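Local coordinates for protein succinate dehydrogenase subunit A (Mycolicibacterium smegmatis, PDB 7D6V) that probably oxidises succinate to fumarate at its bound FAD and passes the electrons to the iron-sulfur subunit of the respiratory complex Sdh1, at residues Trp99-Glu102 against Leu107-Arg110; Gly195-Phe200 against Arg466-Pro471; Val218-Trp223 against Gly261-Glu266. One frame throughout, in Å; residues are numbered along the deposited sequence.

In the fold
The three contacts lie well apart around the FAD-binding part of the flavoprotein, and none touches another. Interaction 1, first along the chain, joins helix 84-102 to the loop that follows it; its centre is about 42 Å from that of interaction 2 and about 27 Å from that of interaction 3. Interaction 2 sets strand 197-200, of a mixed four-stranded sheet, against helix 458-469. Nested within the stretch of chain that interaction 2 closes, interaction 3 pairs two loops beside strand 383-395. Interactions 1 and 3 both reach the iron-sulfur subunit, the probable electron acceptor, and interaction 3 also reaches FAD; interaction 2 is packing within the flavoprotein.

Interaction 1: Trp99-Glu102 against Leu107-Arg110; sequences WELE and LFDR
Glu102 and Arg110 meet in a long salt bridge, with NH1 of Arg110 pointing at OE1 of Glu102 over 3.4 Å. The N-H...O angle of 154° is fair, but at this length the hydrogen bond is weak. OE1 lies at the edge of the guanidinium, near its plane, while the carboxylate itself is turned 41° from that plane, so the two groups do not form a flat, two-pronged pair. Glutamate has the length for this reach: its CG sits between the backbone N and the carbonyl carbon, and beyond it the chain runs extended towards the arginine. Arg110 is bent twice (chi2 -59°, chi3 -61°), which brings NH1 to Glu102 although its CB does not point there.

Within the FAD-binding domain, helix 84-102 runs into a short turn, and the irregular segment 107-110 then packs back beside the last part of the helix, bordering the iron-sulfur subunit. Arg110 suits this boundary because its several N-H groups can serve several acceptors. NH2 binds Gly114 O, and NE binds Met131 O of the iron-sulfur subunit; sharing the guanidinium among these and Glu102 should limit its rotation.

Apolar packing accompanies the ion pair. CD1 of Leu101 approaches the edge of the Phe108 ring near its plane, 4.2 Å from CZ, the two side chains crossing at about a right angle. Phe108 leaves the loop with CG anti to the carbonyl carbon, which sends CZ toward Leu101; a flat apolar ring suits this buried place beside leucine. Leu101 also lies on Ile140 and Thr143 of helix 136-159.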
loop_
_atom_site.group_PDB
_atom_site.type_symbol
_atom_site.label_atom_id
_atom_site.label_comp_id
_atom_site.label_asym_id
_atom_site.label_seq_id
_atom_site.Cartn_x
_atom_site.Cartn_y
_atom_site.Cartn_z
ATOM N N TRP A 99 -14.849 3.005 16.305
ATOM C CA TRP A 99 -14.475 4.133 17.154
ATOM C C TRP A 99 -13.153 3.884 17.865
ATOM O O TRP A 99 -12.326 4.794 17.981
ATOM C CB TRP A 99 -15.575 4.423 18.169
ATOM C CG TRP A 99 -16.673 5.242 17.611
ATOM C CD1 TRP A 99 -16.570 6.203 16.655
ATOM C CD2 TRP A 99 -18.053 5.177 17.971
ATOM N NE1 TRP A 99 -17.802 6.744 16.394
ATOM C CE2 TRP A 99 -18.732 6.129 17.190
ATOM C CE3 TRP A 99 -18.782 4.408 18.880
ATOM C CZ2 TRP A 99 -20.101 6.332 17.288
ATOM C CZ3 TRP A 99 -20.141 4.610 18.974
ATOM C CH2 TRP A 99 -20.787 5.565 18.184
ATOM N N GLU A 100 -12.936 2.666 18.358
ATOM C CA GLU A 100 -11.675 2.383 19.029
ATOM C C GLU A 100 -10.522 2.218 18.051
ATOM O O GLU A 100 -9.365 2.261 18.474
ATOM C CB GLU A 100 -11.798 1.142 19.916
ATOM C CG GLU A 100 -11.891 -0.170 19.181
ATOM C CD GLU A 100 -12.321 -1.306 20.086
ATOM O OE1 GLU A 100 -12.781 -1.028 21.212
ATOM O OE2 GLU A 100 -12.197 -2.476 19.671
ATOM N N LEU A 101 -10.809 2.030 16.760
ATOM C CA LEU A 101 -9.738 2.036 15.766
ATOM C C LEU A 101 -9.002 3.368 15.741
ATOM O O LEU A 101 -7.777 3.403 15.590
ATOM C CB LEU A 101 -10.291 1.726 14.376
ATOM C CG LEU A 101 -10.176 0.296 13.862
ATOM C CD1 LEU A 101 -10.771 0.206 12.474
ATOM C CD2 LEU A 101 -8.729 -0.153 13.857
ATOM N N GLU A 102 -9.727 4.479 15.873
ATOM C CA GLU A 102 -9.077 5.781 15.791
ATOM C C GLU A 102 -8.481 6.235 17.115
ATOM O O GLU A 102 -7.749 7.229 17.133
ATOM C CB GLU A 102 -10.052 6.835 15.264
ATOM C CG GLU A 102 -11.263 7.084 16.120
ATOM C CD GLU A 102 -12.116 8.207 15.578
ATOM O OE1 GLU A 102 -11.642 8.922 14.675
ATOM O OE2 GLU A 102 -13.258 8.378 16.054
ATOM N N LEU A 107 -6.840 7.447 10.896
ATOM C CA LEU A 107 -7.326 8.722 10.374
ATOM C C LEU A 107 -8.252 8.447 9.194
ATOM O O LEU A 107 -7.787 8.245 8.069
ATOM C CB LEU A 107 -6.168 9.624 9.963
ATOM C CG LEU A 107 -5.289 10.188 11.076
ATOM C CD1 LEU A 107 -4.085 10.872 10.482
ATOM C CD2 LEU A 107 -6.073 11.150 11.940
ATOM N N PHE A 108 -9.556 8.436 9.450
ATOM C CA PHE A 108 -10.539 8.321 8.388
ATOM C C PHE A 108 -10.816 9.690 7.774
ATOM O O PHE A 108 -10.312 10.720 8.227
ATOM C CB PHE A 108 -11.840 7.722 8.918
ATOM C CG PHE A 108 -11.713 6.306 9.391
ATOM C CD1 PHE A 108 -11.889 5.253 8.513
ATOM C CD2 PHE A 108 -11.429 6.028 10.715
ATOM C CE1 PHE A 108 -11.778 3.950 8.945
ATOM C CE2 PHE A 108 -11.317 4.726 11.153
ATOM C CZ PHE A 108 -11.493 3.686 10.267
ATOM N N ASP A 109 -11.626 9.694 6.721
ATOM C CA ASP A 109 -12.158 10.945 6.207
ATOM C C ASP A 109 -13.162 11.520 7.196
ATOM O O ASP A 109 -13.800 10.792 7.959
ATOM C CB ASP A 109 -12.812 10.734 4.844
ATOM C CG ASP A 109 -11.802 10.503 3.743
ATOM O OD1 ASP A 109 -12.150 9.843 2.745
ATOM O OD2 ASP A 109 -10.658 10.981 3.874
ATOM N N ARG A 110 -13.296 12.841 7.188
ATOM C CA ARG A 110 -14.078 13.538 8.195
ATOM C C ARG A 110 -15.298 14.204 7.576
ATOM O O ARG A 110 -15.323 14.511 6.383
ATOM C CB ARG A 110 -13.233 14.591 8.920
ATOM C CG ARG A 110 -11.811 14.164 9.222
ATOM C CD ARG A 110 -11.764 12.924 10.097
ATOM N NE ARG A 110 -12.405 13.123 11.391
ATOM C CZ ARG A 110 -12.568 12.163 12.293
ATOM N NH1 ARG A 110 -12.139 10.939 12.037
ATOM N NH2 ARG A 110 -13.161 12.423 13.447
#

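Interaction 2: Gly195-Phe200 against Arg466-Pro471; sequences GNFVLF and RLVLAP
Val468, which meets Phe197 across this contact, gives its carbonyl O as acceptor to NE1 of Trp534, a bond that ties Val468 to helix 532-556. Its side chain points toward the strand: CG2, lodged between the backbone N and the carbonyl carbon (chi1 -60° for CG1), reaches Phe197 CZ at 3.6 Å and CE1 at the same distance. This methyl comes at the ring obliquely, neither squarely over the face nor in the plane, and the two side chains advance from opposite directions.

Leu469, the next residue, takes a different position. Its CD2 stands at the edge of the Phe197 ring, in plane, 3.8 Å from CZ, and the leucine passes the ring at a slant. Two successive residues, a branched valine and a longer leucine, thus meet the outer end of the ring, Val468 along CE1 and CZ and Leu469 at CZ. Phe197 suits its place because the ring is long enough to bridge backbones whose nearest CA atoms, those of Phe197 and Val468, are 9.8 Å apart.

One ring face of Phe197 lies beneath Gly195 O, 3.9 Å above the plane and displaced towards the rim; that oxygen also accepts a hydrogen bond from Arg528 NH1. Phe188 meets the ring too, with planes about 40° apart. The strand itself, 197-200, pairs with strands 5-7 and 184-191 of a mixed sheet, and the contact packs helix 458-469 on one face of that sheet.

With carbon meeting carbon throughout, cohesion between the two segments comes from shape and burial of apolar surface, while polar bonds to outside residues hold the backbones in place.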
loop_
_atom_site.group_PDB
_atom_site.type_symbol
_atom_site.label_atom_id
_atom_site.label_comp_id
_atom_site.label_asym_id
_atom_site.label_seq_id
_atom_site.Cartn_x
_atom_site.Cartn_y
_atom_site.Cartn_z
ATOM N N GLY A 195 13.679 -22.971 6.375
ATOM C CA GLY A 195 13.131 -24.305 6.287
ATOM C C GLY A 195 13.191 -25.101 7.568
ATOM O O GLY A 195 12.975 -26.316 7.534
ATOM N N ASN A 196 13.477 -24.456 8.693
ATOM C CA ASN A 196 13.604 -25.135 9.972
ATOM C C ASN A 196 12.255 -25.199 10.673
ATOM O O ASN A 196 11.393 -24.340 10.483
ATOM C CB ASN A 196 14.622 -24.420 10.858
ATOM C CG ASN A 196 16.047 -24.699 10.444
ATOM O OD1 ASN A 196 16.429 -25.847 10.228
ATOM N ND2 ASN A 196 16.844 -23.649 10.328
ATOM N N PHE A 197 12.086 -26.220 11.508
ATOM C CA PHE A 197 10.791 -26.550 12.084
ATOM C C PHE A 197 10.619 -25.922 13.461
ATOM O O PHE A 197 11.509 -26.008 14.319
ATOM C CB PHE A 197 10.612 -28.065 12.160
ATOM C CG PHE A 197 10.663 -28.735 10.823
ATOM C CD1 PHE A 197 9.991 -28.195 9.744
ATOM C CD2 PHE A 197 11.395 -29.891 10.638
ATOM C CE1 PHE A 197 10.040 -28.796 8.512
ATOM C CE2 PHE A 197 11.447 -30.497 9.406
ATOM C CZ PHE A 197 10.768 -29.951 8.343
ATOM N N VAL A 198 9.461 -25.302 13.663
ATOM C CA VAL A 198 9.109 -24.628 14.900
ATOM C C VAL A 198 7.814 -25.225 15.434
ATOM O O VAL A 198 6.857 -25.454 14.685
ATOM C CB VAL A 198 8.989 -23.101 14.694
ATOM C CG1 VAL A 198 7.978 -22.773 13.608
ATOM C CG2 VAL A 198 8.628 -22.411 15.995
ATOM N N LEU A 199 7.803 -25.507 16.732
ATOM C CA LEU A 199 6.642 -26.034 17.431
ATOM C C LEU A 199 6.224 -25.044 18.506
ATOM O O LEU A 199 7.028 -24.687 19.374
ATOM C CB LEU A 199 6.944 -27.398 18.049
ATOM C CG LEU A 199 5.913 -27.911 19.052
ATOM C CD1 LEU A 199 4.601 -28.237 18.361
ATOM C CD2 LEU A 199 6.450 -29.118 19.791
ATOM N N PHE A 200 4.972 -24.614 18.449
ATOM C CA PHE A 200 4.364 -23.811 19.496
ATOM C C PHE A 200 3.544 -24.720 20.398
ATOM O O PHE A 200 3.000 -25.732 19.955
ATOM C CB PHE A 200 3.491 -22.711 18.895
ATOM C CG PHE A 200 4.227 -21.816 17.940
ATOM C CD1 PHE A 200 4.880 -20.686 18.393
ATOM C CD2 PHE A 200 4.278 -22.114 16.591
ATOM C CE1 PHE A 200 5.561 -19.869 17.519
ATOM C CE2 PHE A 200 4.958 -21.300 15.715
ATOM C CZ PHE A 200 5.599 -20.177 16.178
ATOM N N ARG A 466 7.673 -35.872 9.097
ATOM C CA ARG A 466 7.714 -36.807 7.980
ATOM C C ARG A 466 6.818 -36.336 6.846
ATOM O O ARG A 466 7.207 -36.382 5.671
ATOM C CB ARG A 466 7.283 -38.191 8.459
ATOM C CG ARG A 466 8.386 -39.218 8.486
ATOM C CD ARG A 466 7.810 -40.620 8.467
ATOM N NE ARG A 466 6.967 -40.880 9.634
ATOM C CZ ARG A 466 7.412 -41.003 10.882
ATOM N NH1 ARG A 466 6.555 -41.236 11.865
ATOM N NH2 ARG A 466 8.706 -40.898 11.152
ATOM N N LEU A 467 5.616 -35.866 7.182
ATOM C CA LEU A 467 4.680 -35.415 6.162
ATOM C C LEU A 467 5.225 -34.217 5.396
ATOM O O LEU A 467 5.122 -34.162 4.166
ATOM C CB LEU A 467 3.334 -35.085 6.805
ATOM C CG LEU A 467 2.122 -34.948 5.884
ATOM C CD1 LEU A 467 0.877 -35.465 6.581
ATOM C CD2 LEU A 467 1.933 -33.507 5.446
ATOM N N VAL A 468 5.811 -33.245 6.099
ATOM C CA VAL A 468 6.309 -32.068 5.393
ATOM C C VAL A 468 7.617 -32.338 4.662
ATOM O O VAL A 468 7.958 -31.594 3.735
ATOM C CB VAL A 468 6.491 -30.864 6.333
ATOM C CG1 VAL A 468 5.174 -30.499 6.981
ATOM C CG2 VAL A 468 7.551 -31.146 7.377
ATOM N N LEU A 469 8.362 -33.376 5.042
ATOM C CA LEU A 469 9.584 -33.721 4.330
ATOM C C LEU A 469 9.366 -34.726 3.206
ATOM O O LEU A 469 10.295 -34.969 2.430
ATOM C CB LEU A 469 10.625 -34.277 5.306
ATOM C CG LEU A 469 11.369 -33.264 6.173
ATOM C CD1 LEU A 469 12.537 -33.927 6.868
ATOM C CD2 LEU A 469 11.841 -32.087 5.343
ATOM N N ALA A 470 8.174 -35.313 3.106
ATOM C CA ALA A 470 7.916 -36.311 2.070
ATOM C C ALA A 470 8.158 -35.829 0.639
ATOM O O ALA A 470 8.691 -36.619 -0.158
ATOM C CB ALA A 470 6.486 -36.846 2.224
ATOM N N PRO A 471 7.790 -34.606 0.233
ATOM C CA PRO A 471 7.993 -34.214 -1.172
ATOM C C PRO A 471 9.445 -34.129 -1.623
ATOM O O PRO A 471 9.682 -33.796 -2.787
ATOM C CB PRO A 471 7.324 -32.831 -1.252
ATOM C CG PRO A 471 7.113 -32.405 0.148
ATOM C CD PRO A 471 6.908 -33.651 0.920
#

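Interaction 3: Val218-Trp223 against Gly261-Glu266; sequences VSSNSW and GILVTE. With FAD (flavin-adenine dinucleotide), chain D.
Ser220 turns its CB towards the segment 261-266, where it meets the carbonyl O of Gly261 at 3.2 Å and the methyl CD1 of Leu263 at 3.9 Å. Leu263 starts off beside the contact, and its branched end then swings in to lie alongside the serine. The hydroxyl of Ser220, set between the backbone N and the carbonyl carbon (chi1 61°), is turned from Gly261 to a hydrogen bond with His388 ND1. Serine fits here by being small enough to lie against Gly261 and Leu263 and polar enough to bond the histidine.

Gly261 answers Ser219 through its backbone: CA-H points at Ser219 O across 3.4 Å, with an angle of 154° at the hydrogen. Glycine suits the place because a CB would run into Ser219 O and Ser220 CA. Ser219 OG bonds Cys387 O.

Asn221 points its CB away and curls its amide towards the flavin, so that ND2, held by His388 O, lies 3.3 Å from the C8M methyl of FAD. Ser220 and Asn221 thus line the FAD pocket beside the dimethylbenzene ring. Farther along, Trp223 meets Trp52 of the iron-sulfur subunit.

Both segments are loops. Val218 and Ser220 bond through their backbones to Cys387 of strand 383-395, Ile262 and Val264 to Met253 and Thr251 of strand 246-253, and Leu263 rests on both strands.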
loop_
_atom_site.group_PDB
_atom_site.type_symbol
_atom_site.label_atom_id
_atom_site.label_comp_id
_atom_site.label_asym_id
_atom_site.label_seq_id
_atom_site.Cartn_x
_atom_site.Cartn_y
_atom_site.Cartn_z
ATOM N N VAL A 218 -9.103 -17.970 -12.097
ATOM C CA VAL A 218 -9.314 -16.528 -12.092
ATOM C C VAL A 218 -9.803 -16.135 -10.707
ATOM O O VAL A 218 -10.856 -16.601 -10.258
ATOM C CB VAL A 218 -10.311 -16.094 -13.176
ATOM C CG1 VAL A 218 -10.271 -14.589 -13.354
ATOM C CG2 VAL A 218 -10.003 -16.792 -14.484
ATOM N N SER A 219 -9.042 -15.278 -10.036
ATOM C CA SER A 219 -9.358 -14.888 -8.672
ATOM C C SER A 219 -8.645 -13.586 -8.352
ATOM O O SER A 219 -7.608 -13.271 -8.939
ATOM C CB SER A 219 -8.953 -15.978 -7.675
ATOM O OG SER A 219 -9.413 -15.672 -6.375
ATOM N N SER A 220 -9.212 -12.841 -7.408
ATOM C CA SER A 220 -8.633 -11.593 -6.935
ATOM C C SER A 220 -7.805 -11.775 -5.671
ATOM O O SER A 220 -7.374 -10.783 -5.078
ATOM C CB SER A 220 -9.735 -10.565 -6.687
ATOM O OG SER A 220 -10.639 -11.019 -5.699
ATOM N N ASN A 221 -7.563 -13.012 -5.257
ATOM C CA ASN A 221 -7.003 -13.289 -3.945
ATOM C C ASN A 221 -5.482 -13.397 -3.998
ATOM O O ASN A 221 -4.880 -13.591 -5.055
ATOM C CB ASN A 221 -7.613 -14.565 -3.370
ATOM C CG ASN A 221 -9.098 -14.423 -3.084
ATOM O OD1 ASN A 221 -9.766 -15.382 -2.716
ATOM N ND2 ASN A 221 -9.619 -13.215 -3.249
ATOM N N SER A 222 -4.868 -13.272 -2.823
ATOM C CA SER A 222 -3.425 -13.176 -2.680
ATOM C C SER A 222 -2.756 -14.539 -2.841
ATOM O O SER A 222 -3.407 -15.577 -2.960
ATOM C CB SER A 222 -3.063 -12.584 -1.318
ATOM O OG SER A 222 -3.813 -11.416 -1.048
ATOM N N TRP A 223 -1.421 -14.515 -2.831
ATOM C CA TRP A 223 -0.635 -15.744 -2.862
ATOM C C TRP A 223 -0.941 -16.645 -1.672
ATOM O O TRP A 223 -0.829 -17.871 -1.778
ATOM C CB TRP A 223 0.855 -15.397 -2.899
ATOM C CG TRP A 223 1.754 -16.488 -2.409
ATOM C CD1 TRP A 223 2.210 -17.556 -3.119
ATOM C CD2 TRP A 223 2.305 -16.618 -1.092
ATOM N NE1 TRP A 223 3.009 -18.343 -2.331
ATOM C CE2 TRP A 223 3.082 -17.789 -1.081
ATOM C CE3 TRP A 223 2.213 -15.858 0.077
ATOM C CZ2 TRP A 223 3.764 -18.219 0.053
ATOM C CZ3 TRP A 223 2.890 -16.286 1.199
ATOM C CH2 TRP A 223 3.654 -17.455 1.180
ATOM N N GLY A 261 -7.311 -10.495 -11.978
ATOM C CA GLY A 261 -8.395 -10.729 -11.051
ATOM C C GLY A 261 -9.040 -9.434 -10.617
ATOM O O GLY A 261 -9.854 -9.417 -9.691
ATOM N N ILE A 262 -8.673 -8.338 -11.280
ATOM C CA ILE A 262 -9.256 -7.045 -10.956
ATOM C C ILE A 262 -10.724 -7.045 -11.348
ATOM O O ILE A 262 -11.087 -7.400 -12.476
ATOM C CB ILE A 262 -8.478 -5.922 -11.657
ATOM C CG1 ILE A 262 -6.975 -6.114 -11.450
ATOM C CG2 ILE A 262 -8.928 -4.564 -11.150
ATOM C CD1 ILE A 262 -6.499 -5.781 -10.056
ATOM N N LEU A 263 -11.579 -6.651 -10.410
ATOM C CA LEU A 263 -13.014 -6.654 -10.644
ATOM C C LEU A 263 -13.425 -5.404 -11.407
ATOM O O LEU A 263 -12.937 -4.305 -11.136
ATOM C CB LEU A 263 -13.773 -6.727 -9.318
ATOM C CG LEU A 263 -14.076 -8.099 -8.707
ATOM C CD1 LEU A 263 -12.809 -8.895 -8.452
ATOM C CD2 LEU A 263 -14.875 -7.948 -7.423
ATOM N N VAL A 264 -14.324 -5.580 -12.370
ATOM C CA VAL A 264 -14.893 -4.475 -13.134
ATOM C C VAL A 264 -16.333 -4.294 -12.677
ATOM O O VAL A 264 -17.146 -5.222 -12.773
ATOM C CB VAL A 264 -14.816 -4.728 -14.647
ATOM C CG1 VAL A 264 -15.259 -3.499 -15.411
ATOM C CG2 VAL A 264 -13.408 -5.129 -15.049
ATOM N N THR A 265 -16.647 -3.102 -12.177
ATOM C CA THR A 265 -17.969 -2.828 -11.640
ATOM C C THR A 265 -19.007 -2.749 -12.758
ATOM O O THR A 265 -18.688 -2.549 -13.932
ATOM C CB THR A 265 -17.966 -1.523 -10.844
ATOM O OG1 THR A 265 -17.624 -0.434 -11.709
ATOM C CG2 THR A 265 -16.957 -1.595 -9.711
ATOM N N GLU A 266 -20.274 -2.913 -12.371
ATOM C CA GLU A 266 -21.377 -2.773 -13.313
ATOM C C GLU A 266 -21.605 -1.329 -13.737
ATOM O O GLU A 266 -22.396 -1.087 -14.654
ATOM C CB GLU A 266 -22.658 -3.351 -12.708
ATOM C CG GLU A 266 -23.217 -2.552 -11.543
ATOM C CD GLU A 266 -22.577 -2.915 -10.213
ATOM O OE1 GLU A 266 -21.507 -3.560 -10.214
ATOM O OE2 GLU A 266 -23.148 -2.552 -9.163
HETATM P PA FAD D . -6.258 -11.791 5.849
HETATM O O1A FAD D . -5.827 -10.563 6.559
HETATM O O2A FAD D . -6.598 -11.717 4.411
HETATM O O5B FAD D . -5.065 -12.845 5.974
HETATM C C5B FAD D . -5.046 -13.906 6.911
HETATM C C4B FAD D . -3.654 -14.044 7.505
HETATM O O4B FAD D . -3.388 -15.403 7.832
HETATM C C3B FAD D . -2.538 -13.628 6.578
HETATM O O3B FAD D . -1.617 -12.867 7.345
HETATM C C2B FAD D . -1.870 -14.919 6.184
HETATM O O2B FAD D . -0.485 -14.760 5.907
HETATM C C1B FAD D . -2.080 -15.755 7.411
HETATM N N9A FAD D . -1.999 -17.190 7.100
HETATM C C8A FAD D . -2.743 -17.856 6.219
HETATM N N7A FAD D . -2.404 -19.158 6.194
HETATM C C5A FAD D . -1.415 -19.333 7.076
HETATM C C6A FAD D . -0.593 -20.455 7.552
HETATM N N6A FAD D . -0.757 -21.696 7.068
HETATM N N1A FAD D . 0.331 -20.202 8.486
HETATM C C2A FAD D . 0.515 -18.980 8.992
HETATM N N3A FAD D . -0.192 -17.920 8.607
HETATM C C4A FAD D . -1.154 -18.032 7.672
HETATM N N1 FAD D . -14.165 -6.577 2.038
HETATM C C2 FAD D . -14.856 -5.446 2.283
HETATM O O2 FAD D . -15.633 -5.427 3.241
HETATM N N3 FAD D . -14.746 -4.345 1.540
HETATM C C4 FAD D . -13.938 -4.287 0.489
HETATM O O4 FAD D . -13.851 -3.253 -0.185
HETATM C C4X FAD D . -13.143 -5.476 0.142
HETATM N N5 FAD D . -12.305 -5.483 -0.906
HETATM C C5X FAD D . -11.591 -6.583 -1.192
HETATM C C6 FAD D . -10.729 -6.573 -2.276
HETATM C C7 FAD D . -9.993 -7.702 -2.581
HETATM C C7M FAD D . -9.058 -7.704 -3.753
HETATM C C8 FAD D . -10.126 -8.916 -1.750
HETATM C C8M FAD D . -9.326 -10.141 -2.081
HETATM C C9 FAD D . -10.982 -8.932 -0.665
HETATM C C9A FAD D . -11.719 -7.805 -0.361
HETATM N N10 FAD D . -12.587 -7.819 0.733
HETATM C C10 FAD D . -13.311 -6.656 1.006
HETATM C "C1'" FAD D . -12.721 -9.002 1.575
HETATM C "C2'" FAD D . -11.958 -8.785 2.877
HETATM O "O2'" FAD D . -10.768 -8.040 2.631
HETATM C "C3'" FAD D . -11.533 -10.090 3.525
HETATM O "O3'" FAD D . -12.698 -10.802 3.917
HETATM C "C4'" FAD D . -10.686 -9.825 4.759
HETATM O "O4'" FAD D . -9.508 -9.122 4.389
HETATM C "C5'" FAD D . -10.269 -11.102 5.462
HETATM O "O5'" FAD D . -9.323 -10.748 6.459
HETATM P P FAD D . -8.664 -11.813 7.445
HETATM O O1P FAD D . -8.057 -11.050 8.568
HETATM O O2P FAD D . -9.652 -12.879 7.759
HETATM O O3P FAD D . -7.495 -12.502 6.581
#